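Local structure of MFP2b (Ascaris suum, 2BJR) at residues 231-236 with 264-269; 17-22 with 53-58; 237-242 with 310-315. The protein probably enhances the polymerisation of major sperm protein (MSP) in the amoeboid motility of Ascaris sperm, and carries a bound zinc ion. All blocks are in the same frame, centred on the assembly; numbering follows the deposited sequence.

Contact 1 (231-236 with 264-269); sequences ALWYQS and QKIGSI
Trp233 makes the largest share of this buried contact. It sits on strand 229-235, which pairs antiparallel with strand 268-274. The indole CG is anti to the backbone N (chi1 -160°), so the ring reaches across to the loop that leads into the second strand. There Trp233 NE1 donates a hydrogen bond to Ile266 O at 2.8 Å. The bond uses a carbonyl lone pair, but it is bent at the hydrogen (140°), and the oxygen lies 25° out of the indole plane. The same isoleucine also packs over one face of the ring. Ile266 CG2 is 3.9 Å from the centroid of the Trp233 five-membered ring, a CH-pi contact displaced toward the rim. Ile266 CD1 reaches the six-membered ring, 3.9 Å from Trp233 CZ2. At the ring edge and in its plane, Ser268 O lies 3.3 Å from Trp233 CD1; this oxygen accepts a hydrogen bond from Asn51 ND2. Ile269 CG2 meets Trp233 CD1 obliquely at 3.8 Å. Phe255 stacks with the indole, and Tyr262 meets it edge-to-face.

The packing is looser at Ala231, whose CB is 4.2 Å from Ile269 CD1. At the other end of 264-269, Gln264 and Lys265 are exposed, and their side chains run out from the loop without meeting 231-236.

The chemistry is mainly apolar, with one hydrogen bond between side chain and main chain across the two segments. Bond and CH-pi contact both come from Ile266, so they should fix the indole's rotation and tie the loop before strand 268-274 to its neighbouring strand.

Contact 2 (17-22 with 53-58); sequences GSPFPD and GGVIEC
The Phe20 ring has Ile56 CG1 over the centre of one face. Ile56 CG1 is 3.7 Å from the Phe20 ring centroid and only 6° off the normal, a well-centred CH-pi contact. Val55 O approaches the ring obliquely, and the ring of Tyr34 meets it with the planes at about 40°. The Pro21 ring touches Ile56, with Pro21 CD 4.1 Å from Ile56 CD1. Pro19 lies by the turn instead: Pro19 CA makes a CA-H...O contact of 3.4 Å with Gly54 O.

Gly53 and Gly54 have the backbone angles of a type I' turn, and they join strands 43-52 and 55-62 as a tight beta hairpin. Segment 17-22 belongs to the loop after strand 10-15, an outermost strand of the same antiparallel sheet, and crosses the start of strand 55-62 at about a right angle.

Ile56 is gripped twice by its backbone. Ile56 N donates to Ser18 O at 2.9 Å, from above the carbonyl plane. Ile56 O accepts from Gly17 N at 3.0 Å, on a lone pair. Val55 points toward the loop, and Val55 CG1 lies 3.3 Å from Gly17 O. Beyond the contact, Arg199 takes both Phe20 O and, in a salt bridge, Asp22 OD1.

Contact 3 (237-242 with 310-315); sequences GEPVMG and GNISPA
Met241, modelled as selenomethionine, has CG anti to its carbonyl carbon, and the chain then bends at chi2 (-72°). The last torsion is extended (chi3 -178°). This lays the side chain across 312-314, with CG over the Ser313-Pro314 peptide, SE beside the Pro314 ring and CE near Ile312 O. Ile312 has CG1 anti to its own carbonyl carbon (chi1 -54°), which turns CG1 to Pro239 and CG2 to Met241.

Two apolar pairings follow. In the first, the Ile312 side chain crosses the Pro239 ring obliquely, with Ile312 CG1 4.0 Å from Pro239 CG. Ile312 CG1 also lies 3.6 Å from Pro239 O. In the second, Met241 lies side by side with Pro314, pointing the same way, with Met241 SE 4.1 Å from Pro314 CG. Ile312 CG2 faces Met241, 4.0 Å from Met241 CG. The methionine also touches main chain: Met241 CG is 3.8 Å from Pro314 N, and Met241 CE is 3.7 Å from Ile312 O.

The contact joins two antiparallel sheets. Strand 238-247 belongs to one and strand 313-319 to the other. Leu232 of the neighbouring strand packs on both Pro239 and Met241, and Val230 of that strand on Pro314. The polar groups turn elsewhere: Ser313 OG bonds to Val303 O, and Glu238 forms a salt bridge with Lys309.

All five touching residues are buried. No hydrogen bond crosses between the two segments, and the side chains that meet are apolar. The sheets therefore meet here through van der Waals packing rather than by sharing strands.

How the contacts relate
Contact 1 lies between the other two, with its centre 10 Å from that of contact 2 and 11 Å from that of contact 3. Contacts 2 and 3 are 19 Å apart between centres and do not touch. Along the chain contact 2 closes first; the segments of contacts 1 and 3 then alternate. Contact 2 lies in the N-terminal cytosolic motility protein region, contacts 1 and 3 in the C-terminal one. Its Gly53-Gly54 turn meets contact 1 through probable backbone hydrogen bonds, Tyr234 O to Gly53 N and Ser268 N to Gly54 O. The three contacts thus run from strand 55-62 in the N-terminal sheet, through the sheet where 229-235 and 238-247 are neighbours, to the sheet holding 313-319.

Contact 1 (231-236 with 264-269)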
ATOM      1  N   ALA A 231       2.144   9.486   6.578  1.00 14.19           N
ATOM      2  CA  ALA A 231       2.878   8.575   5.700  1.00 14.93           C
ATOM      3  C   ALA A 231       3.179   7.318   6.487  1.00 14.94           C
ATOM      4  O   ALA A 231       3.220   7.348   7.732  1.00 14.04           O
ATOM      5  CB  ALA A 231       4.144   9.237   5.245  1.00 16.04           C
ATOM      6  N   LEU A 232       3.399   6.225   5.739  1.00 15.14           N
ATOM      7  CA  LEU A 232       3.727   4.914   6.234  1.00 15.01           C
ATOM      8  C   LEU A 232       5.033   4.423   5.652  1.00 15.13           C
ATOM      9  O   LEU A 232       5.303   4.605   4.472  1.00 16.23           O
ATOM     10  CB  LEU A 232       2.639   3.955   5.838  1.00 14.72           C
ATOM     11  CG  LEU A 232       2.783   2.451   6.054  1.00 13.54           C
ATOM     12  CD1 LEU A 232       2.713   2.160   7.507  1.00 14.47           C
ATOM     13  CD2 LEU A 232       1.750   1.686   5.235  1.00 15.17           C
ATOM     14  N   TRP A 233       5.851   3.850   6.524  1.00 15.98           N
ATOM     15  CA  TRP A 233       7.119   3.239   6.173  1.00 15.18           C
ATOM     16  C   TRP A 233       7.126   1.856   6.859  1.00 15.58           C
ATOM     17  O   TRP A 233       6.192   1.517   7.596  1.00 15.99           O
ATOM     18  CB  TRP A 233       8.188   4.078   6.782  1.00 16.61           C
ATOM     19  CG  TRP A 233       9.534   3.976   6.247  1.00 14.28           C
ATOM     20  CD1 TRP A 233       9.894   3.870   4.957  1.00 17.70           C
ATOM     21  CD2 TRP A 233      10.732   4.038   7.005  1.00 15.59           C
ATOM     22  NE1 TRP A 233      11.264   3.889   4.841  1.00 18.27           N
ATOM     23  CE2 TRP A 233      11.806   3.975   6.094  1.00 19.45           C
ATOM     24  CE3 TRP A 233      11.017   4.187   8.367  1.00 17.79           C
ATOM     25  CZ2 TRP A 233      13.141   4.069   6.497  1.00 21.83           C
ATOM     26  CZ3 TRP A 233      12.353   4.264   8.775  1.00 20.24           C
ATOM     27  CH2 TRP A 233      13.398   4.192   7.841  1.00 21.09           C
ATOM     28  N   TYR A 234       8.195   1.084   6.633  1.00 17.00           N
ATOM     29  CA  TYR A 234       8.338  -0.248   7.203  1.00 16.83           C
ATOM     30  C   TYR A 234       9.750  -0.436   7.748  1.00 18.73           C
ATOM     31  O   TYR A 234      10.688  -0.024   7.108  1.00 17.89           O
ATOM     32  CB  TYR A 234       8.040  -1.275   6.137  1.00 18.31           C
ATOM     33  CG  TYR A 234       6.578  -1.483   5.949  1.00 15.47           C
ATOM     34  CD1 TYR A 234       5.871  -0.744   4.980  1.00 16.94           C
ATOM     35  CD2 TYR A 234       5.884  -2.430   6.695  1.00 16.06           C
ATOM     36  CE1 TYR A 234       4.518  -0.862   4.845  1.00 13.19           C
ATOM     37  CE2 TYR A 234       4.500  -2.605   6.501  1.00 16.60           C
ATOM     38  CZ  TYR A 234       3.833  -1.782   5.604  1.00 14.57           C
ATOM     39  OH  TYR A 234       2.503  -1.946   5.390  1.00 15.92           O
ATOM     40  N   GLN A 235       9.871  -1.035   8.925  1.00 19.97           N
ATOM     41  CA  GLN A 235      11.166  -1.441   9.480  1.00 23.30           C
ATOM     42  C   GLN A 235      11.012  -2.831  10.054  1.00 25.03           C
ATOM     43  O   GLN A 235      10.140  -3.074  10.884  1.00 23.03           O
ATOM     44  CB  GLN A 235      11.600  -0.526  10.624  1.00 24.19           C
ATOM     45  CG  GLN A 235      12.275   0.744  10.208  1.00 26.52           C
ATOM     46  CD  GLN A 235      13.630   0.527   9.503  1.00 30.50           C
ATOM     47  OE1 GLN A 235      14.303  -0.462   9.731  1.00 33.39           O
ATOM     48  NE2 GLN A 235      13.972   1.425   8.601  1.00 29.69           N
ATOM     49  N   SER A 236      11.844  -3.750   9.572  1.00 27.14           N
ATOM     50  CA  SER A 236      11.736  -5.159   9.917  1.00 27.98           C
ATOM     51  C   SER A 236      10.366  -5.764   9.806  1.00 26.87           C
ATOM     52  O   SER A 236       9.950  -6.463  10.705  1.00 27.75           O
ATOM     53  CB  SER A 236      12.242  -5.369  11.339  1.00 28.98           C
ATOM     54  OG  SER A 236      13.558  -4.865  11.487  1.00 32.79           O
ATOM     55  N   GLN A 264      16.768  10.551   7.116  1.00 26.75           N
ATOM     56  CA  GLN A 264      17.449  10.513   5.824  1.00 27.45           C
ATOM     57  C   GLN A 264      17.542   9.086   5.304  1.00 26.53           C
ATOM     58  O   GLN A 264      17.383   8.130   6.065  1.00 25.61           O
ATOM     59  CB  GLN A 264      18.865  11.141   5.939  1.00 29.72           C
ATOM     60  CG  GLN A 264      19.829  10.372   6.804  1.00 33.58           C
ATOM     61  CD  GLN A 264      21.241  11.070   6.958  1.00 40.27           C
ATOM     62  OE1 GLN A 264      21.850  11.518   5.968  1.00 46.26           O
ATOM     63  NE2 GLN A 264      21.733  11.141   8.187  1.00 39.89           N
ATOM     64  N   LYS A 265      17.754   8.974   3.993  1.00 25.27           N
ATOM     65  CA  LYS A 265      17.866   7.705   3.281  1.00 26.80           C
ATOM     66  C   LYS A 265      16.597   6.855   3.504  1.00 24.53           C
ATOM     67  O   LYS A 265      16.662   5.640   3.704  1.00 24.91           O
ATOM     68  CB  LYS A 265      19.128   6.957   3.689  1.00 28.82           C
ATOM     69  CG  LYS A 265      20.426   7.685   3.261  1.00 33.95           C
ATOM     70  CD  LYS A 265      21.673   6.853   3.576  1.00 41.68           C
ATOM     71  CE  LYS A 265      22.930   7.720   3.558  1.00 45.64           C
ATOM     72  NZ  LYS A 265      24.119   6.986   4.082  1.00 48.05           N
ATOM     73  N   ILE A 266      15.460   7.526   3.494  1.00 22.13           N
ATOM     74  CA  ILE A 266      14.189   6.895   3.865  1.00 21.64           C
ATOM     75  C   ILE A 266      13.658   6.031   2.707  1.00 21.02           C
ATOM     76  O   ILE A 266      13.073   4.941   2.917  1.00 19.51           O
ATOM     77  CB  ILE A 266      13.148   8.015   4.237  1.00 22.01           C
ATOM     78  CG1 ILE A 266      13.519   8.762   5.512  1.00 23.63           C
ATOM     79  CG2 ILE A 266      11.740   7.407   4.389  1.00 22.14           C
ATOM     80  CD1 ILE A 266      13.891   7.937   6.578  1.00 23.59           C
ATOM     81  N   GLY A 267      13.844   6.500   1.477  1.00 19.91           N
ATOM     82  CA  GLY A 267      13.489   5.713   0.302  1.00 19.64           C
ATOM     83  C   GLY A 267      11.961   5.673   0.099  1.00 19.42           C
ATOM     84  O   GLY A 267      11.281   6.686   0.254  1.00 18.23           O
ATOM     85  N   SER A 268      11.452   4.491  -0.220  1.00 17.11           N
ATOM     86  CA  SER A 268      10.049   4.286  -0.550  1.00 17.07           C
ATOM     87  C   SER A 268       9.127   4.419   0.682  1.00 17.14           C
ATOM     88  O   SER A 268       9.372   3.797   1.706  1.00 14.81           O
ATOM     89  CB  SER A 268       9.848   2.936  -1.219  1.00 17.83           C
ATOM     90  OG  SER A 268      10.312   2.942  -2.568  1.00 17.42           O
ATOM     91  N   ILE A 269       8.094   5.257   0.555  1.00 17.04           N
ATOM     92  CA  ILE A 269       7.056   5.444   1.577  1.00 16.79           C
ATOM     93  C   ILE A 269       5.686   5.392   0.930  1.00 16.34           C
ATOM     94  O   ILE A 269       5.565   5.331  -0.291  1.00 15.56           O
ATOM     95  CB  ILE A 269       7.179   6.802   2.306  1.00 16.38           C
ATOM     96  CG1 ILE A 269       7.023   7.952   1.314  1.00 17.16           C
ATOM     97  CG2 ILE A 269       8.486   6.853   3.073  1.00 18.44           C
ATOM     98  CD1 ILE A 269       6.833   9.305   2.032  1.00 18.81           C
TER

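Contact 2 (17-22 with 53-58)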
ATOM      1  N   GLY A  17      17.067  -4.117  -2.837  1.00 21.42           N
ATOM      2  CA  GLY A  17      17.761  -3.289  -1.882  1.00 21.06           C
ATOM      3  C   GLY A  17      17.806  -1.789  -2.187  1.00 20.17           C
ATOM      4  O   GLY A  17      18.425  -1.061  -1.471  1.00 20.31           O
ATOM      5  N   SER A  18      17.147  -1.359  -3.248  1.00 20.30           N
ATOM      6  CA  SER A  18      16.965   0.046  -3.569  1.00 20.51           C
ATOM      7  C   SER A  18      15.448   0.387  -3.569  1.00 19.32           C
ATOM      8  O   SER A  18      14.611  -0.487  -3.591  1.00 17.31           O
ATOM      9  CB  SER A  18      17.582   0.372  -4.943  1.00 21.43           C
ATOM     10  OG  SER A  18      19.007   0.365  -4.879  1.00 23.78           O
ATOM     11  N   PRO A  19      15.097   1.654  -3.532  1.00 21.36           N
ATOM     12  CA  PRO A  19      13.669   2.025  -3.565  1.00 20.55           C
ATOM     13  C   PRO A  19      12.919   1.576  -4.781  1.00 21.18           C
ATOM     14  O   PRO A  19      13.503   1.295  -5.839  1.00 19.90           O
ATOM     15  CB  PRO A  19      13.697   3.545  -3.453  1.00 20.92           C
ATOM     16  CG  PRO A  19      14.962   3.861  -2.795  1.00 20.49           C
ATOM     17  CD  PRO A  19      15.960   2.839  -3.370  1.00 21.65           C
ATOM     18  N   PHE A  20      11.585   1.472  -4.636  1.00 19.82           N
ATOM     19  CA  PHE A  20      10.742   1.046  -5.714  1.00 19.28           C
ATOM     20  C   PHE A  20      10.758   2.022  -6.851  1.00 20.69           C
ATOM     21  O   PHE A  20      10.932   3.212  -6.641  1.00 20.71           O
ATOM     22  CB  PHE A  20       9.271   0.869  -5.284  1.00 19.28           C
ATOM     23  CG  PHE A  20       9.002  -0.417  -4.561  1.00 17.21           C
ATOM     24  CD1 PHE A  20       9.382  -0.556  -3.226  1.00 17.49           C
ATOM     25  CD2 PHE A  20       8.389  -1.449  -5.208  1.00 17.54           C
ATOM     26  CE1 PHE A  20       9.147  -1.704  -2.578  1.00 17.36           C
ATOM     27  CE2 PHE A  20       8.145  -2.609  -4.587  1.00 16.63           C
ATOM     28  CZ  PHE A  20       8.524  -2.742  -3.241  1.00 16.47           C
ATOM     29  N   PRO A  21      10.530   1.510  -8.054  1.00 20.10           N
ATOM     30  CA  PRO A  21      10.286   2.376  -9.214  1.00 20.62           C
ATOM     31  C   PRO A  21       8.972   3.162  -9.074  1.00 20.50           C
ATOM     32  O   PRO A  21       8.127   2.850  -8.216  1.00 18.31           O
ATOM     33  CB  PRO A  21      10.180   1.398 -10.366  1.00 20.18           C
ATOM     34  CG  PRO A  21       9.782   0.030  -9.676  1.00 21.33           C
ATOM     35  CD  PRO A  21      10.458   0.073  -8.394  1.00 20.57           C
ATOM     36  N   ASP A  22       8.783   4.139  -9.956  1.00 20.01           N
ATOM     37  CA  ASP A  22       7.528   4.874  -9.976  1.00 21.01           C
ATOM     38  C   ASP A  22       6.335   3.998 -10.174  1.00 19.80           C
ATOM     39  O   ASP A  22       6.360   3.018 -10.929  1.00 19.52           O
ATOM     40  CB  ASP A  22       7.499   5.889 -11.122  1.00 20.89           C
ATOM     41  CG  ASP A  22       8.440   7.050 -10.911  1.00 23.43           C
ATOM     42  OD1 ASP A  22       8.998   7.308  -9.818  1.00 26.18           O
ATOM     43  OD2 ASP A  22       8.678   7.777 -11.885  1.00 27.90           O
ATOM     44  N   GLY A  53      12.326  -0.995   5.123  1.00 18.49           N
ATOM     45  CA  GLY A  53      13.237   0.124   5.262  1.00 19.35           C
ATOM     46  C   GLY A  53      13.334   1.043   4.067  1.00 19.49           C
ATOM     47  O   GLY A  53      14.371   1.667   3.852  1.00 18.40           O
ATOM     48  N   GLY A  54      12.293   1.106   3.231  1.00 18.81           N
ATOM     49  CA  GLY A  54      12.320   1.970   2.081  1.00 18.66           C
ATOM     50  C   GLY A  54      12.838   1.375   0.793  1.00 18.19           C
ATOM     51  O   GLY A  54      12.857   2.066  -0.226  1.00 17.48           O
ATOM     52  N   VAL A  55      13.189   0.099   0.824  1.00 18.06           N
ATOM     53  CA  VAL A  55      13.720  -0.591  -0.350  1.00 17.91           C
ATOM     54  C   VAL A  55      13.062  -1.912  -0.620  1.00 17.39           C
ATOM     55  O   VAL A  55      12.360  -2.464   0.235  1.00 16.19           O
ATOM     56  CB  VAL A  55      15.277  -0.824  -0.196  1.00 19.05           C
ATOM     57  CG1 VAL A  55      15.947   0.504   0.098  1.00 19.21           C
ATOM     58  CG2 VAL A  55      15.560  -1.812   0.868  1.00 19.19           C
ATOM     59  N   ILE A  56      13.287  -2.412  -1.840  1.00 18.01           N
ATOM     60  CA  ILE A  56      12.707  -3.646  -2.339  1.00 18.37           C
ATOM     61  C   ILE A  56      13.302  -4.872  -1.637  1.00 19.76           C
ATOM     62  O   ILE A  56      14.534  -5.061  -1.604  1.00 19.10           O
ATOM     63  CB  ILE A  56      12.962  -3.778  -3.888  1.00 17.88           C
ATOM     64  CG1 ILE A  56      12.240  -2.692  -4.671  1.00 18.92           C
ATOM     65  CG2 ILE A  56      12.557  -5.160  -4.423  1.00 18.57           C
ATOM     66  CD1 ILE A  56      12.651  -2.659  -6.184  1.00 20.02           C
ATOM     67  N   GLU A  57      12.413  -5.707  -1.096  1.00 18.44           N
ATOM     68  CA  GLU A  57      12.692  -7.105  -0.808  1.00 17.64           C
ATOM     69  C   GLU A  57      11.708  -7.880  -1.655  1.00 19.01           C
ATOM     70  O   GLU A  57      10.707  -7.329  -2.144  1.00 17.21           O
ATOM     71  CB  GLU A  57      12.527  -7.394   0.674  1.00 16.91           C
ATOM     72  CG  GLU A  57      13.654  -6.810   1.527  1.00 19.07           C
ATOM     73  CD  GLU A  57      13.680  -7.282   2.979  1.00 19.52           C
ATOM     74  OE1 GLU A  57      12.993  -8.242   3.341  1.00 23.14           O
ATOM     75  OE2 GLU A  57      14.412  -6.687   3.785  1.00 21.99           O
ATOM     76  N   CYS A  58      11.977  -9.151  -1.917  1.00 17.95           N
ATOM     77  CA  CYS A  58      11.124  -9.924  -2.771  1.00 17.83           C
ATOM     78  C   CYS A  58      11.263 -11.429  -2.533  1.00 18.04           C
ATOM     79  O   CYS A  58      12.189 -11.886  -1.852  1.00 18.51           O
ATOM     80  CB  CYS A  58      11.364  -9.573  -4.236  1.00 17.91           C
ATOM     81  SG  CYS A  58      13.130  -9.740  -4.687  1.00 22.14           S
TER

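Contact 3 (237-242 with 310-315)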
ATOM      1  N   GLY A 237       9.634  -5.490   8.722  1.00 24.23           N
ATOM      2  CA  GLY A 237       8.306  -5.999   8.554  1.00 23.73           C
ATOM      3  C   GLY A 237       7.247  -5.319   9.414  1.00 22.40           C
ATOM      4  O   GLY A 237       6.094  -5.663   9.331  1.00 24.22           O
ATOM      5  N   GLU A 238       7.636  -4.316  10.185  1.00 20.25           N
ATOM      6  CA  GLU A 238       6.689  -3.592  11.040  1.00 19.08           C
ATOM      7  C   GLU A 238       6.241  -2.254  10.406  1.00 17.67           C
ATOM      8  O   GLU A 238       7.084  -1.466   9.960  1.00 17.93           O
ATOM      9  CB  GLU A 238       7.316  -3.270  12.372  1.00 18.98           C
ATOM     10  CG  GLU A 238       7.685  -4.519  13.164  1.00 20.10           C
ATOM     11  CD  GLU A 238       8.307  -4.250  14.517  1.00 25.66           C
ATOM     12  OE1 GLU A 238       8.005  -3.223  15.180  1.00 23.09           O
ATOM     13  OE2 GLU A 238       9.071  -5.155  14.956  1.00 26.29           O
ATOM     14  N   PRO A 239       4.948  -1.975  10.415  1.00 17.09           N
ATOM     15  CA  PRO A 239       4.440  -0.693   9.899  1.00 16.30           C
ATOM     16  C   PRO A 239       4.736   0.457  10.826  1.00 15.49           C
ATOM     17  O   PRO A 239       4.602   0.339  12.059  1.00 15.61           O
ATOM     18  CB  PRO A 239       2.944  -0.945   9.784  1.00 17.06           C
ATOM     19  CG  PRO A 239       2.641  -1.928  10.851  1.00 17.94           C
ATOM     20  CD  PRO A 239       3.847  -2.804  10.932  1.00 17.35           C
ATOM     21  N   VAL A 240       5.251   1.549  10.263  1.00 15.43           N
ATOM     22  CA  VAL A 240       5.618   2.738  11.002  1.00 14.58           C
ATOM     23  C   VAL A 240       4.902   3.939  10.386  1.00 15.38           C
ATOM     24  O   VAL A 240       5.194   4.327   9.248  1.00 14.77           O
ATOM     25  CB  VAL A 240       7.116   2.983  10.900  1.00 16.09           C
ATOM     26  CG1 VAL A 240       7.573   4.106  11.820  1.00 15.66           C
ATOM     27  CG2 VAL A 240       7.851   1.681  11.202  1.00 16.48           C
HETATM   28  N   MSE A 241       3.983   4.527  11.154  1.00 15.16           N
HETATM   29  CA  MSE A 241       3.386   5.781  10.735  1.00 16.36           C
HETATM   30  C   MSE A 241       4.290   6.925  11.165  1.00 15.12           C
HETATM   31  O   MSE A 241       4.952   6.907  12.171  1.00 16.28           O
HETATM   32  CB  MSE A 241       1.985   6.013  11.291  1.00 17.10           C
HETATM   33  CG  MSE A 241       0.993   5.022  10.908  1.00 18.57           C
HETATM   34 SE   MSE A 241       0.446   5.112   9.074  1.00 19.92          SE
HETATM   35  CE  MSE A 241      -0.824   3.691   9.230  1.00 17.68           C
ATOM     36  N   GLY A 242       4.372   7.914  10.313  1.00 14.40           N
ATOM     37  CA  GLY A 242       5.146   9.052  10.620  1.00 14.44           C
ATOM     38  C   GLY A 242       4.683  10.236   9.809  1.00 14.56           C
ATOM     39  O   GLY A 242       3.533  10.300   9.384  1.00 14.47           O
ATOM     40  N   GLY A 310       1.171  -5.509  17.138  1.00 28.28           N
ATOM     41  CA  GLY A 310       0.361  -4.343  17.441  1.00 26.33           C
ATOM     42  C   GLY A 310      -0.028  -3.615  16.162  1.00 24.08           C
ATOM     43  O   GLY A 310       0.803  -3.456  15.271  1.00 23.68           O
ATOM     44  N   ASN A 311      -1.271  -3.169  16.076  1.00 20.61           N
ATOM     45  CA  ASN A 311      -1.756  -2.433  14.924  1.00 19.51           C
ATOM     46  C   ASN A 311      -1.464  -0.968  15.094  1.00 18.76           C
ATOM     47  O   ASN A 311      -1.612  -0.420  16.174  1.00 17.84           O
ATOM     48  CB  ASN A 311      -3.235  -2.693  14.752  1.00 20.75           C
ATOM     49  CG  ASN A 311      -3.541  -4.192  14.788  1.00 23.07           C
ATOM     50  OD1 ASN A 311      -2.734  -5.010  14.290  1.00 21.14           O
ATOM     51  ND2 ASN A 311      -4.650  -4.560  15.425  1.00 23.63           N
ATOM     52  N   ILE A 312      -0.980  -0.331  14.039  1.00 17.74           N
ATOM     53  CA  ILE A 312      -0.439   1.009  14.167  1.00 17.08           C
ATOM     54  C   ILE A 312      -1.310   2.035  13.459  1.00 16.36           C
ATOM     55  O   ILE A 312      -1.717   1.821  12.328  1.00 17.42           O
ATOM     56  CB  ILE A 312       0.984   1.001  13.617  1.00 17.25           C
ATOM     57  CG1 ILE A 312       1.837  -0.086  14.300  1.00 19.47           C
ATOM     58  CG2 ILE A 312       1.629   2.336  13.822  1.00 16.65           C
ATOM     59  CD1 ILE A 312       2.037   0.097  15.804  1.00 22.40           C
ATOM     60  N   SER A 313      -1.544   3.170  14.112  1.00 15.37           N
ATOM     61  CA  SER A 313      -2.415   4.238  13.634  1.00 15.35           C
ATOM     62  C   SER A 313      -1.646   5.557  13.595  1.00 15.70           C
ATOM     63  O   SER A 313      -0.720   5.738  14.404  1.00 14.60           O
ATOM     64  CB  SER A 313      -3.622   4.419  14.586  1.00 16.03           C
ATOM     65  OG  SER A 313      -4.353   3.214  14.681  1.00 16.24           O
ATOM     66  N   PRO A 314      -2.044   6.502  12.717  1.00 14.94           N
ATOM     67  CA  PRO A 314      -1.449   7.833  12.750  1.00 14.69           C
ATOM     68  C   PRO A 314      -1.977   8.613  13.976  1.00 14.72           C
ATOM     69  O   PRO A 314      -3.155   8.512  14.273  1.00 14.72           O
ATOM     70  CB  PRO A 314      -1.963   8.500  11.432  1.00 13.72           C
ATOM     71  CG  PRO A 314      -2.594   7.435  10.664  1.00 14.16           C
ATOM     72  CD  PRO A 314      -3.086   6.424  11.666  1.00 15.47           C
ATOM     73  N   ALA A 315      -1.141   9.421  14.611  1.00 15.28           N
ATOM     74  CA  ALA A 315      -1.524  10.125  15.843  1.00 16.15           C
ATOM     75  C   ALA A 315      -0.662  11.349  16.025  1.00 17.17           C
ATOM     76  O   ALA A 315       0.542  11.306  15.821  1.00 16.14           O
ATOM     77  CB  ALA A 315      -1.375   9.223  17.017  1.00 17.12           C
TER